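Local coordinates for Oxidored_FMN domain-containing protein ([Pseudomonas] geniculata N1, PDB 6L6J), which probably oxidises the amine 6-hydroxypseudooxynicotine, using flavin mononucleotide and a [4Fe-4S] cluster as its redox cofactors, at residues 30-44 / 359-373. Numbering follows the deposited sequence.
Sequences ATAMGMTALEEMIAF and RIRCTQNPSAGEEHV. With FMN (flavin mononucleotide), chain B; SF4 (iron/sulfur cluster), chain C.
Ile360 N donates to Thr31 O at 3.1 Å, the one direct hydrogen bond between 30-44 and 359-373. Beside this bond, Ile360 CG2 packs against Thr31 CB and CG2 and meets Met33 CE and the Phe44 ring. Ile360 CG1 is anti to the backbone N (chi1 -174°), which carries CD1 on toward the FMN methyl C7M. Thr31 CG2 lies over one face of Phe44, and Gly369 N sits at the ring's edge. The Glu371 carboxylate stands nearly upright to this ring, 84° between planes, with OE2 3.4 Å from Phe44 CD1. Met33 CE rests on Gly369 CA at 3.7 Å.

One residue before Phe44, Ala43 CB packs against Glu371 CB at 3.6 Å. Glu39 CB lies over the His372 ring in a CH-pi contact, 3.5 Å from the centroid. A water donates to both Glu40 O and Glu371 OE1. Glu40 OE1 touches Arg359 CD, but the carboxylate and guanidinium stay beyond salt-bridge range.

Arg359 bends at chi3 (86°), turning its guanidinium to Gly369 and Glu370. Arg359 NE donates to Gly369 O at 2.8 Å, and its NH2 forms a salt bridge to Glu370 OE2 on the syn side. A leucine here would probably leave Glu370 without this charged mate and Gly369 O without its side-chain donor. Outside the segments, Arg48 pairs with Glu371 and Arg88 with Glu39.

Both segments lead to cofactors. Ala30 N approaches FMN N5 at 2.7 Å, and Cys362 SG binds iron FE3 of the cluster. The contact thus joins the loop and helix after the first strand of the FMN-binding TIM barrel to the cluster-binding loop, as in iron-sulfur members of the NADH:flavin oxidoreductase family.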
loop_
_atom_site.group_PDB
_atom_site.type_symbol
_atom_site.label_atom_id
_atom_site.label_comp_id
_atom_site.label_asym_id
_atom_site.label_seq_id
_atom_site.Cartn_x
_atom_site.Cartn_y
_atom_site.Cartn_z
ATOM N N ALA A 30 -0.145 -1.322 -9.933
ATOM C CA ALA A 30 1.284 -1.400 -10.312
ATOM C C ALA A 30 2.021 -2.258 -9.297
ATOM O O ALA A 30 1.671 -2.206 -8.111
ATOM C CB ALA A 30 1.902 -0.029 -10.391
ATOM N N THR A 31 3.011 -3.007 -9.770
ATOM C CA THR A 31 3.887 -3.863 -8.925
ATOM C C THR A 31 5.335 -3.361 -8.968
ATOM O O THR A 31 6.154 -3.922 -8.201
ATOM C CB THR A 31 3.781 -5.326 -9.376
ATOM O OG1 THR A 31 3.799 -5.306 -10.802
ATOM C CG2 THR A 31 2.539 -6.005 -8.842
ATOM N N ALA A 32 5.626 -2.375 -9.831
ATOM C CA ALA A 32 6.976 -1.807 -10.071
ATOM C C ALA A 32 7.969 -2.891 -10.505
ATOM O O ALA A 32 9.148 -2.773 -10.181
ATOM C CB ALA A 32 7.463 -1.090 -8.837
ATOM N N MET A 33 7.474 -3.943 -11.140
ATOM C CA MET A 33 8.232 -4.883 -12.001
ATOM C C MET A 33 7.709 -4.636 -13.413
ATOM O O MET A 33 6.444 -4.652 -13.584
ATOM C CB MET A 33 7.944 -6.350 -11.656
ATOM C CG MET A 33 7.772 -6.629 -10.195
ATOM S SD MET A 33 6.464 -7.833 -9.895
ATOM C CE MET A 33 6.655 -8.027 -8.123
ATOM N N GLY A 34 8.575 -4.388 -14.379
ATOM C CA GLY A 34 8.094 -4.052 -15.734
ATOM C C GLY A 34 8.312 -5.217 -16.676
ATOM O O GLY A 34 8.229 -6.378 -16.211
ATOM N N MET A 35 8.656 -4.902 -17.928
ATOM C CA MET A 35 9.158 -5.878 -18.925
ATOM C C MET A 35 10.571 -6.282 -18.521
ATOM O O MET A 35 11.042 -7.362 -18.931
ATOM C CB MET A 35 9.172 -5.262 -20.327
ATOM C CG MET A 35 7.857 -4.597 -20.673
ATOM S SD MET A 35 6.423 -5.608 -20.169
ATOM C CE MET A 35 6.165 -6.538 -21.685
ATOM N N THR A 36 11.196 -5.442 -17.710
ATOM C CA THR A 36 12.587 -5.604 -17.232
ATOM C C THR A 36 12.617 -6.731 -16.182
ATOM O O THR A 36 13.687 -7.308 -15.991
ATOM C CB THR A 36 13.107 -4.215 -16.842
ATOM O OG1 THR A 36 11.990 -3.374 -16.539
ATOM C CG2 THR A 36 13.857 -3.539 -17.969
ATOM N N ALA A 37 11.477 -7.078 -15.575
ATOM C CA ALA A 37 11.361 -8.113 -14.519
ATOM C C ALA A 37 10.076 -8.922 -14.748
ATOM O O ALA A 37 9.182 -8.962 -13.865
ATOM C CB ALA A 37 11.402 -7.473 -13.152
ATOM N N LEU A 38 10.016 -9.576 -15.908
ATOM C CA LEU A 38 8.854 -10.368 -16.396
ATOM C C LEU A 38 8.506 -11.470 -15.381
ATOM O O LEU A 38 7.316 -11.698 -15.126
ATOM C CB LEU A 38 9.223 -10.940 -17.770
ATOM C CG LEU A 38 8.081 -11.498 -18.618
ATOM C CD1 LEU A 38 7.035 -10.435 -18.903
ATOM C CD2 LEU A 38 8.627 -12.085 -19.920
ATOM N N GLU A 39 9.519 -12.148 -14.840
ATOM C CA GLU A 39 9.322 -13.358 -13.997
ATOM C C GLU A 39 8.652 -12.942 -12.683
ATOM O O GLU A 39 7.784 -13.703 -12.171
ATOM C CB GLU A 39 10.654 -14.079 -13.808
ATOM C CG GLU A 39 11.180 -14.709 -15.089
ATOM C CD GLU A 39 10.448 -15.974 -15.511
ATOM O OE1 GLU A 39 10.344 -16.216 -16.745
ATOM O OE2 GLU A 39 9.981 -16.721 -14.605
ATOM N N GLU A 40 9.023 -11.763 -12.181
ATOM C CA GLU A 40 8.437 -11.143 -10.958
ATOM C C GLU A 40 6.928 -10.938 -11.202
ATOM O O GLU A 40 6.101 -11.447 -10.414
ATOM C CB GLU A 40 9.196 -9.858 -10.611
ATOM C CG GLU A 40 10.699 -10.065 -10.512
ATOM C CD GLU A 40 11.513 -8.968 -9.836
ATOM O OE1 GLU A 40 10.969 -7.854 -9.609
ATOM O OE2 GLU A 40 12.719 -9.217 -9.585
ATOM N N MET A 41 6.591 -10.233 -12.279
ATOM C CA MET A 41 5.208 -9.968 -12.738
ATOM C C MET A 41 4.425 -11.285 -12.885
ATOM O O MET A 41 3.358 -11.411 -12.276
ATOM C CB MET A 41 5.296 -9.239 -14.073
ATOM C CG MET A 41 3.976 -8.922 -14.692
ATOM S SD MET A 41 4.314 -7.795 -16.060
ATOM C CE MET A 41 4.453 -6.264 -15.143
ATOM N N ILE A 42 4.964 -12.243 -13.645
ATOM C CA ILE A 42 4.365 -13.589 -13.876
ATOM C C ILE A 42 4.055 -14.233 -12.518
ATOM O O ILE A 42 2.882 -14.479 -12.263
ATOM C CB ILE A 42 5.271 -14.449 -14.787
ATOM C CG1 ILE A 42 5.105 -14.063 -16.259
ATOM C CG2 ILE A 42 5.040 -15.934 -14.597
ATOM C CD1 ILE A 42 6.257 -14.518 -17.157
ATOM N N ALA A 43 5.057 -14.480 -11.683
ATOM C CA ALA A 43 4.928 -15.146 -10.357
ATOM C C ALA A 43 3.950 -14.353 -9.464
ATOM O O ALA A 43 3.140 -14.961 -8.734
ATOM C CB ALA A 43 6.299 -15.270 -9.711
ATOM N N PHE A 44 4.019 -13.023 -9.507
ATOM C CA PHE A 44 3.115 -12.150 -8.725
ATOM C C PHE A 44 1.685 -12.463 -9.139
ATOM O O PHE A 44 0.925 -12.865 -8.283
ATOM C CB PHE A 44 3.435 -10.659 -8.892
ATOM C CG PHE A 44 2.611 -9.798 -7.972
ATOM C CD1 PHE A 44 3.023 -9.554 -6.664
ATOM C CD2 PHE A 44 1.387 -9.274 -8.390
ATOM C CE1 PHE A 44 2.242 -8.798 -5.798
ATOM C CE2 PHE A 44 0.602 -8.525 -7.522
ATOM C CZ PHE A 44 1.032 -8.290 -6.229
ATOM N N ARG A 359 10.223 -2.421 -6.588
ATOM C CA ARG A 359 9.464 -3.688 -6.337
ATOM C C ARG A 359 8.507 -3.518 -5.140
ATOM O O ARG A 359 8.944 -3.019 -4.086
ATOM C CB ARG A 359 10.443 -4.848 -6.072
ATOM C CG ARG A 359 9.847 -6.234 -6.266
ATOM C CD ARG A 359 10.881 -7.341 -6.349
ATOM N NE ARG A 359 11.264 -7.847 -5.031
ATOM C CZ ARG A 359 12.383 -7.536 -4.368
ATOM N NH1 ARG A 359 13.274 -6.699 -4.862
ATOM N NH2 ARG A 359 12.615 -8.074 -3.192
ATOM N N ILE A 360 7.260 -3.943 -5.308
ATOM C CA ILE A 360 6.163 -3.887 -4.289
ATOM C C ILE A 360 6.479 -4.827 -3.115
ATOM O O ILE A 360 7.138 -5.842 -3.323
ATOM C CB ILE A 360 4.802 -4.219 -4.937
ATOM C CG1 ILE A 360 3.629 -4.041 -3.958
ATOM C CG2 ILE A 360 4.807 -5.620 -5.528
ATOM C CD1 ILE A 360 2.267 -4.099 -4.611
ATOM N N ARG A 361 6.036 -4.469 -1.915
ATOM C CA ARG A 361 6.073 -5.335 -0.702
ATOM C C ARG A 361 4.756 -5.156 0.058
ATOM O O ARG A 361 4.046 -4.187 -0.244
ATOM C CB ARG A 361 7.245 -4.973 0.219
ATOM C CG ARG A 361 6.993 -3.745 1.089
ATOM C CD ARG A 361 8.276 -3.149 1.615
ATOM N NE ARG A 361 8.934 -4.044 2.560
ATOM C CZ ARG A 361 10.137 -3.827 3.081
ATOM N NH1 ARG A 361 10.823 -2.749 2.730
ATOM N NH2 ARG A 361 10.656 -4.699 3.935
ATOM N N CYS A 362 4.492 -6.015 1.044
ATOM C CA CYS A 362 3.279 -5.972 1.911
ATOM C C CYS A 362 3.659 -6.272 3.365
ATOM O O CYS A 362 4.352 -7.264 3.625
ATOM C CB CYS A 362 2.217 -6.961 1.450
ATOM S SG CYS A 362 0.729 -6.973 2.484
ATOM N N THR A 363 3.206 -5.426 4.286
ATOM C CA THR A 363 3.436 -5.604 5.744
ATOM C C THR A 363 2.872 -6.964 6.208
ATOM O O THR A 363 3.534 -7.641 7.094
ATOM C CB THR A 363 2.808 -4.440 6.507
ATOM O OG1 THR A 363 3.292 -3.273 5.843
ATOM C CG2 THR A 363 3.142 -4.476 7.985
ATOM N N GLN A 364 1.694 -7.335 5.673
ATOM C CA GLN A 364 0.922 -8.505 6.166
ATOM C C GLN A 364 1.453 -9.766 5.488
ATOM O O GLN A 364 1.629 -10.775 6.187
ATOM C CB GLN A 364 -0.577 -8.361 5.904
ATOM C CG GLN A 364 -1.368 -7.599 6.957
ATOM C CD GLN A 364 -1.504 -8.365 8.246
ATOM O OE1 GLN A 364 -0.507 -8.717 8.882
ATOM N NE2 GLN A 364 -2.743 -8.619 8.660
ATOM N N ASN A 365 1.749 -9.672 4.197
ATOM C CA ASN A 365 2.119 -10.823 3.336
ATOM C C ASN A 365 3.542 -10.624 2.816
ATOM O O ASN A 365 3.720 -10.157 1.695
ATOM C CB ASN A 365 1.065 -10.986 2.233
ATOM C CG ASN A 365 1.397 -12.042 1.206
ATOM O OD1 ASN A 365 2.145 -12.995 1.488
ATOM N ND2 ASN A 365 0.875 -11.847 0.002
ATOM N N PRO A 366 4.602 -10.992 3.582
ATOM C CA PRO A 366 5.988 -10.860 3.102
ATOM C C PRO A 366 6.272 -11.433 1.692
ATOM O O PRO A 366 7.193 -10.919 1.024
ATOM C CB PRO A 366 6.789 -11.654 4.145
ATOM C CG PRO A 366 5.967 -11.503 5.409
ATOM C CD PRO A 366 4.528 -11.547 4.942
ATOM N N SER A 367 5.476 -12.429 1.266
ATOM C CA SER A 367 5.570 -13.130 -0.041
ATOM C C SER A 367 5.294 -12.155 -1.196
ATOM O O SER A 367 5.825 -12.391 -2.314
ATOM C CB SER A 367 4.624 -14.327 -0.105
ATOM O OG SER A 367 3.551 -14.106 -1.018
ATOM N N ALA A 368 4.483 -11.116 -0.962
ATOM C CA ALA A 368 4.111 -10.116 -1.994
ATOM C C ALA A 368 5.397 -9.505 -2.547
ATOM O O ALA A 368 6.102 -8.884 -1.761
ATOM C CB ALA A 368 3.200 -9.047 -1.427
ATOM N N GLY A 369 5.666 -9.721 -3.841
ATOM C CA GLY A 369 6.841 -9.204 -4.571
ATOM C C GLY A 369 8.094 -10.039 -4.354
ATOM O O GLY A 369 9.149 -9.615 -4.860
ATOM N N GLU A 370 7.985 -11.157 -3.625
ATOM C CA GLU A 370 9.089 -12.125 -3.382
ATOM C C GLU A 370 8.792 -13.481 -4.044
ATOM O O GLU A 370 9.606 -14.424 -3.824
ATOM C CB GLU A 370 9.278 -12.398 -1.884
ATOM C CG GLU A 370 9.666 -11.193 -1.055
ATOM C CD GLU A 370 10.889 -10.448 -1.540
ATOM O OE1 GLU A 370 11.947 -11.091 -1.734
ATOM O OE2 GLU A 370 10.763 -9.202 -1.722
ATOM N N GLU A 371 7.669 -13.616 -4.760
ATOM C CA GLU A 371 7.206 -14.913 -5.346
ATOM C C GLU A 371 8.336 -15.518 -6.211
ATOM O O GLU A 371 8.652 -16.727 -6.044
ATOM C CB GLU A 371 5.916 -14.729 -6.161
ATOM C CG GLU A 371 4.713 -14.242 -5.355
ATOM C CD GLU A 371 4.489 -12.732 -5.246
ATOM O OE1 GLU A 371 5.369 -11.935 -5.620
ATOM O OE2 GLU A 371 3.409 -12.348 -4.759
ATOM N N HIS A 372 8.967 -14.694 -7.068
ATOM C CA HIS A 372 10.081 -15.100 -7.971
ATOM C C HIS A 372 11.431 -14.870 -7.292
ATOM O O HIS A 372 12.213 -15.806 -7.315
ATOM C CB HIS A 372 10.039 -14.362 -9.312
ATOM C CG HIS A 372 11.250 -14.638 -10.131
ATOM N ND1 HIS A 372 11.375 -15.781 -10.907
ATOM C CD2 HIS A 372 12.427 -13.965 -10.249
ATOM C CE1 HIS A 372 12.561 -15.777 -11.506
ATOM N NE2 HIS A 372 13.229 -14.673 -11.118
ATOM N N VAL A 373 11.693 -13.677 -6.746
ATOM C CA VAL A 373 13.034 -13.252 -6.230
ATOM C C VAL A 373 13.512 -14.235 -5.151
ATOM O O VAL A 373 14.712 -14.587 -5.121
ATOM C CB VAL A 373 13.028 -11.811 -5.674
ATOM C CG1 VAL A 373 14.212 -11.552 -4.757
ATOM C CG2 VAL A 373 12.998 -10.755 -6.775
HETATM N N1 FMN B . -4.839 1.966 -9.967
HETATM C C2 FMN B . -4.698 2.094 -11.326
HETATM O O2 FMN B . -5.691 2.438 -11.973
HETATM N N3 FMN B . -3.572 1.839 -12.006
HETATM C C4 FMN B . -2.462 1.429 -11.369
HETATM O O4 FMN B . -1.428 1.200 -11.994
HETATM C C4A FMN B . -2.504 1.287 -9.887
HETATM N N5 FMN B . -1.418 0.884 -9.184
HETATM C C5A FMN B . -1.530 0.696 -7.849
HETATM C C6 FMN B . -0.440 0.209 -7.132
HETATM C C7 FMN B . -0.569 0.001 -5.773
HETATM C C7M FMN B . 0.618 -0.455 -5.017
HETATM C C8 FMN B . -1.842 0.250 -5.087
HETATM C C8M FMN B . -1.993 0.066 -3.605
HETATM C C9 FMN B . -2.926 0.726 -5.776
HETATM C C9A FMN B . -2.835 0.952 -7.143
HETATM N N10 FMN B . -3.947 1.393 -7.875
HETATM C C10 FMN B . -3.798 1.562 -9.230
HETATM C "C1'" FMN B . -5.276 1.665 -7.242
HETATM C "C2'" FMN B . -6.046 0.374 -7.038
HETATM O "O2'" FMN B . -6.368 -0.122 -8.324
HETATM C "C3'" FMN B . -7.315 0.566 -6.262
HETATM O "O3'" FMN B . -8.200 1.387 -7.025
HETATM C "C4'" FMN B . -7.119 1.184 -4.878
HETATM O "O4'" FMN B . -5.987 0.574 -4.215
HETATM C "C5'" FMN B . -8.382 1.067 -4.037
HETATM O "O5'" FMN B . -8.670 -0.309 -3.859
HETATM P P FMN B . -8.160 -1.092 -2.536
HETATM O O1P FMN B . -8.859 -0.433 -1.369
HETATM O O2P FMN B . -8.597 -2.496 -2.814
HETATM O O3P FMN B . -6.654 -0.915 -2.520
HETATM FE FE1 SF4 C . -0.249 -2.591 4.202
HETATM FE FE2 SF4 C . -2.658 -3.744 2.786
HETATM FE FE3 SF4 C . -0.009 -5.117 2.641
HETATM FE FE4 SF4 C . -0.477 -2.547 1.124
HETATM S S1 SF4 C . -1.414 -4.399 1.195
HETATM S S2 SF4 C . 0.944 -3.212 2.575
HETATM S S3 SF4 C . -1.651 -1.859 2.733
HETATM S S4 SF4 C . -1.233 -4.473 4.191
HETATM O O HOH W 1 7.107 -12.015 -7.983
#